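Local coordinates for protein pectinesterase (PDB 4PMH) that hydrolyses the methyl esters of pectin to release methanol, and probably serves the rice weevil in digesting plant cell walls, at residues A40-I51 / K67-E78. Numbering follows the deposited sequence.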
loop_
_atom_site.group_PDB
_atom_site.type_symbol
_atom_site.label_atom_id
_atom_site.label_comp_id
_atom_site.label_asym_id
_atom_site.label_seq_id
_atom_site.Cartn_x
_atom_site.Cartn_y
_atom_site.Cartn_z
ATOM N N ALA A 40 17.136 -20.632 -4.484
ATOM C CA ALA A 40 16.452 -20.714 -3.203
ATOM C C ALA A 40 17.474 -21.050 -2.136
ATOM O O ALA A 40 17.971 -22.163 -2.090
ATOM C CB ALA A 40 15.353 -21.758 -3.252
ATOM N N ASP A 41 17.811 -20.059 -1.318
ATOM C CA ASP A 41 18.740 -20.223 -0.208
ATOM C C ASP A 41 18.032 -20.848 0.994
ATOM O O ASP A 41 18.611 -21.659 1.696
ATOM C CB ASP A 41 19.333 -18.858 0.188
ATOM C CG ASP A 41 20.205 -18.260 -0.912
ATOM O OD1 ASP A 41 21.227 -18.869 -1.264
ATOM O OD2 ASP A 41 19.872 -17.178 -1.428
ATOM N N TYR A 42 16.793 -20.432 1.230
ATOM C CA TYR A 42 15.930 -20.974 2.279
ATOM C C TYR A 42 14.573 -21.271 1.686
ATOM O O TYR A 42 14.003 -20.418 0.998
ATOM C CB TYR A 42 15.788 -19.943 3.384
ATOM C CG TYR A 42 17.129 -19.395 3.791
ATOM C CD1 TYR A 42 17.926 -20.075 4.706
ATOM C CD2 TYR A 42 17.619 -18.218 3.242
ATOM C CE1 TYR A 42 19.170 -19.589 5.070
ATOM C CE2 TYR A 42 18.850 -17.740 3.601
ATOM C CZ TYR A 42 19.623 -18.424 4.518
ATOM O OH TYR A 42 20.851 -17.947 4.888
ATOM N N THR A 43 14.042 -22.466 1.939
ATOM C CA THR A 43 12.775 -22.901 1.343
ATOM C C THR A 43 11.787 -23.328 2.420
ATOM O O THR A 43 12.077 -24.227 3.211
ATOM C CB THR A 43 13.011 -24.048 0.367
ATOM O OG1 THR A 43 13.863 -23.586 -0.697
ATOM C CG2 THR A 43 11.685 -24.513 -0.239
ATOM N N VAL A 44 10.643 -22.659 2.468
ATOM C CA VAL A 44 9.581 -23.022 3.374
ATOM C C VAL A 44 8.886 -24.213 2.719
ATOM O O VAL A 44 8.287 -24.080 1.638
ATOM C CB VAL A 44 8.577 -21.873 3.581
ATOM C CG1 VAL A 44 7.506 -22.269 4.585
ATOM C CG2 VAL A 44 9.288 -20.609 4.052
ATOM N N GLY A 45 8.960 -25.374 3.363
ATOM C CA GLY A 45 8.486 -26.630 2.767
ATOM C C GLY A 45 9.638 -27.568 2.408
ATOM O O GLY A 45 9.410 -28.735 2.169
ATOM N N ASN A 46 10.865 -27.048 2.344
ATOM C CA ASN A 46 12.060 -27.863 2.169
ATOM C C ASN A 46 13.250 -27.314 3.004
ATOM O O ASN A 46 14.354 -27.056 2.482
ATOM C CB ASN A 46 12.416 -27.973 0.682
ATOM C CG ASN A 46 13.525 -28.986 0.422
ATOM O OD1 ASN A 46 13.668 -29.968 1.156
ATOM N ND2 ASN A 46 14.341 -28.728 -0.594
ATOM N N GLY A 47 13.017 -27.186 4.316
ATOM C CA GLY A 47 14.001 -26.634 5.244
ATOM C C GLY A 47 13.419 -25.771 6.358
ATOM O O GLY A 47 14.040 -25.626 7.419
ATOM N N TYR A 48 12.247 -25.184 6.116
ATOM C CA TYR A 48 11.609 -24.293 7.077
ATOM C C TYR A 48 10.124 -24.587 7.060
ATOM O O TYR A 48 9.550 -24.728 6.002
ATOM C CB TYR A 48 11.974 -22.809 6.732
ATOM C CG TYR A 48 13.464 -22.630 6.799
ATOM C CD1 TYR A 48 14.083 -22.336 8.009
ATOM C CD2 TYR A 48 14.277 -22.885 5.693
ATOM C CE1 TYR A 48 15.455 -22.259 8.099
ATOM C CE2 TYR A 48 15.653 -22.814 5.782
ATOM C CZ TYR A 48 16.233 -22.487 6.995
ATOM O OH TYR A 48 17.576 -22.438 7.180
ATOM N N ASN A 49 9.508 -24.763 8.231
ATOM C CA ASN A 49 8.078 -25.107 8.298
ATOM C C ASN A 49 7.178 -23.932 8.687
ATOM O O ASN A 49 5.959 -24.088 8.696
ATOM C CB ASN A 49 7.819 -26.296 9.254
ATOM C CG ASN A 49 8.467 -27.591 8.776
ATOM O OD1 ASN A 49 9.113 -27.623 7.729
ATOM N ND2 ASN A 49 8.321 -28.649 9.560
ATOM N N THR A 50 7.773 -22.798 9.071
ATOM C CA THR A 50 7.082 -21.513 9.088
ATOM C C THR A 50 7.885 -20.559 8.197
ATOM O O THR A 50 9.086 -20.755 7.994
ATOM C CB THR A 50 6.987 -20.922 10.498
ATOM O OG1 THR A 50 8.301 -20.685 11.005
ATOM C CG2 THR A 50 6.243 -21.853 11.441
ATOM N N ILE A 51 7.229 -19.520 7.692
ATOM C CA ILE A 51 7.912 -18.516 6.883
ATOM C C ILE A 51 8.855 -17.705 7.762
ATOM O O ILE A 51 10.005 -17.432 7.374
ATOM C CB ILE A 51 6.933 -17.579 6.135
ATOM C CG1 ILE A 51 5.984 -18.383 5.231
ATOM C CG2 ILE A 51 7.725 -16.550 5.301
ATOM C CD1 ILE A 51 4.678 -17.682 4.916
ATOM N N LYS A 67 19.614 -12.702 -0.330
ATOM C CA LYS A 67 19.191 -14.063 -0.020
ATOM C C LYS A 67 17.761 -14.290 -0.503
ATOM O O LYS A 67 16.912 -13.384 -0.431
ATOM C CB LYS A 67 19.273 -14.319 1.489
ATOM C CG LYS A 67 20.681 -14.318 2.056
ATOM C CD LYS A 67 21.425 -15.565 1.601
ATOM C CE LYS A 67 22.919 -15.421 1.792
ATOM N NZ LYS A 67 23.576 -16.630 1.249
ATOM N N TYR A 68 17.510 -15.508 -0.989
ATOM C CA TYR A 68 16.268 -15.869 -1.643
ATOM C C TYR A 68 15.508 -16.895 -0.811
ATOM O O TYR A 68 15.994 -18.005 -0.564
ATOM C CB TYR A 68 16.549 -16.420 -3.034
ATOM C CG TYR A 68 17.066 -15.350 -3.969
ATOM C CD1 TYR A 68 18.425 -15.038 -4.031
ATOM C CD2 TYR A 68 16.195 -14.628 -4.778
ATOM C CE1 TYR A 68 18.890 -14.042 -4.885
ATOM C CE2 TYR A 68 16.650 -13.634 -5.632
ATOM C CZ TYR A 68 18.000 -13.348 -5.683
ATOM O OH TYR A 68 18.452 -12.357 -6.535
ATOM N N ILE A 69 14.330 -16.478 -0.375
ATOM C CA ILE A 69 13.465 -17.311 0.414
ATOM C C ILE A 69 12.307 -17.725 -0.469
ATOM O O ILE A 69 11.475 -16.886 -0.832
ATOM C CB ILE A 69 12.909 -16.569 1.642
ATOM C CG1 ILE A 69 14.048 -16.296 2.615
ATOM C CG2 ILE A 69 11.807 -17.394 2.309
ATOM C CD1 ILE A 69 13.812 -15.171 3.584
ATOM N N LYS A 70 12.253 -19.015 -0.801
ATOM C CA LYS A 70 11.166 -19.570 -1.578
ATOM C C LYS A 70 10.084 -20.135 -0.673
ATOM O O LYS A 70 10.377 -20.922 0.227
ATOM C CB LYS A 70 11.685 -20.667 -2.477
ATOM C CG LYS A 70 10.605 -21.272 -3.333
ATOM C CD LYS A 70 11.206 -22.158 -4.417
ATOM C CE LYS A 70 11.718 -23.460 -3.853
ATOM N NZ LYS A 70 11.932 -24.449 -4.953
ATOM N N ILE A 71 8.838 -19.742 -0.917
ATOM C CA ILE A 71 7.708 -20.300 -0.174
ATOM C C ILE A 71 6.934 -21.259 -1.065
ATOM O O ILE A 71 6.237 -20.842 -2.001
ATOM C CB ILE A 71 6.741 -19.201 0.332
ATOM C CG1 ILE A 71 7.516 -18.113 1.104
ATOM C CG2 ILE A 71 5.622 -19.828 1.170
ATOM C CD1 ILE A 71 6.672 -16.982 1.681
ATOM N N ASN A 72 7.017 -22.547 -0.761
ATOM C CA ASN A 72 6.281 -23.524 -1.536
ATOM C C ASN A 72 4.805 -23.181 -1.565
ATOM O O ASN A 72 4.255 -22.671 -0.579
ATOM C CB ASN A 72 6.474 -24.929 -0.975
ATOM C CG ASN A 72 7.778 -25.562 -1.412
ATOM O OD1 ASN A 72 8.504 -25.020 -2.240
ATOM N ND2 ASN A 72 8.068 -26.732 -0.871
ATOM N N ALA A 73 4.181 -23.489 -2.703
ATOM C CA ALA A 73 2.770 -23.264 -2.915
ATOM C C ALA A 73 1.958 -23.820 -1.755
ATOM O O ALA A 73 2.258 -24.897 -1.244
ATOM C CB ALA A 73 2.339 -23.923 -4.218
ATOM N N GLY A 74 0.950 -23.083 -1.309
ATOM C CA GLY A 74 0.172 -23.505 -0.146
ATOM C C GLY A 74 -0.547 -22.341 0.508
ATOM O O GLY A 74 -0.441 -21.204 0.060
ATOM N N THR A 75 -1.300 -22.631 1.557
ATOM C CA THR A 75 -1.951 -21.597 2.342
ATOM C C THR A 75 -1.284 -21.588 3.706
ATOM O O THR A 75 -1.200 -22.621 4.365
ATOM C CB THR A 75 -3.456 -21.848 2.508
ATOM O OG1 THR A 75 -4.097 -21.881 1.218
ATOM C CG2 THR A 75 -4.094 -20.758 3.366
ATOM N N TYR A 76 -0.805 -20.413 4.112
ATOM C CA TYR A 76 -0.078 -20.200 5.366
ATOM C C TYR A 76 -0.826 -19.218 6.281
ATOM O O TYR A 76 -0.986 -18.066 5.919
ATOM C CB TYR A 76 1.291 -19.630 5.038
ATOM C CG TYR A 76 2.146 -20.566 4.212
ATOM C CD1 TYR A 76 2.021 -20.628 2.820
ATOM C CD2 TYR A 76 3.091 -21.383 4.819
ATOM C CE1 TYR A 76 2.816 -21.486 2.057
ATOM C CE2 TYR A 76 3.881 -22.255 4.071
ATOM C CZ TYR A 76 3.742 -22.302 2.684
ATOM O OH TYR A 76 4.539 -23.173 1.959
ATOM N N GLN A 77 -1.299 -19.680 7.434
ATOM C CA GLN A 77 -2.011 -18.809 8.366
ATOM C C GLN A 77 -1.058 -18.303 9.446
ATOM O O GLN A 77 -0.970 -18.833 10.552
ATOM C CB GLN A 77 -3.244 -19.519 8.926
ATOM C CG GLN A 77 -4.204 -19.884 7.800
ATOM C CD GLN A 77 -5.367 -20.698 8.282
ATOM O OE1 GLN A 77 -6.308 -20.169 8.870
ATOM N NE2 GLN A 77 -5.303 -21.997 8.054
ATOM N N GLU A 78 -0.335 -17.255 9.077
ATOM C CA GLU A 78 0.727 -16.712 9.887
ATOM C C GLU A 78 1.051 -15.303 9.461
ATOM O O GLU A 78 0.637 -14.873 8.401
ATOM C CB GLU A 78 1.999 -17.574 9.766
ATOM C CG GLU A 78 2.214 -18.235 8.422
ATOM C CD GLU A 78 3.176 -19.436 8.504
ATOM O OE1 GLU A 78 4.391 -19.209 8.525
ATOM O OE2 GLU A 78 2.731 -20.603 8.515
HETATM O O HOH W 1 22.194 -19.055 1.757
HETATM O O HOH W 2 3.627 -23.126 9.130
#
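Ile51, Val44, Ile71 and Tyr76 form the close-packed end of this contact. CD1 of Ile51 lies 3.9 Å from CG of Tyr76, and CG2 of Ile51 meets CD1 of Ile71 with the two side chains at about a right angle. The side chains of Val44 and Tyr76 run antiparallel, side by side; CG1 of Val44, anti to its own N (chi1 -178°), comes to 3.7 Å from CE2 of the ring. The phenol OH of Tyr76 donates to Asn72 O at 2.6 Å, tethering the hydroxyl end of the ring to the bend after strand 67-71. Without the ring, as with an alanine at this position, Val44 CG1 and Ile51 CD1 would probably face a gap and Asn72 O would lose this donor. Strands 42-44 and 67-71 run parallel, joined by helix 51-61 in a beta-alpha-beta unit at one end of the parallel beta-helix of pectin methylesterases. Their ladder includes Val44 N to Lys70 O (2.8 Å) and Asn72 N to Val44 O. Where the helix begins, Ile51 N gives a nearly straight bond (171°) to Glu78 OE1. On the sheet face away from Val44 and Ile71, packing is thinner and more open to solvent: partly exposed Lys70 lies alongside Thr43, CE 3.8 Å from Thr43 CG2, and beside exposed Ala40. At the strands' start, Tyr68 N reaches the anti lone pair of Asp41 OD2 at 2.9 Å, whereas Asp41 OD1 and Lys67 NZ stay 4.1 Å apart, linked through a water held weakly by the carboxylate.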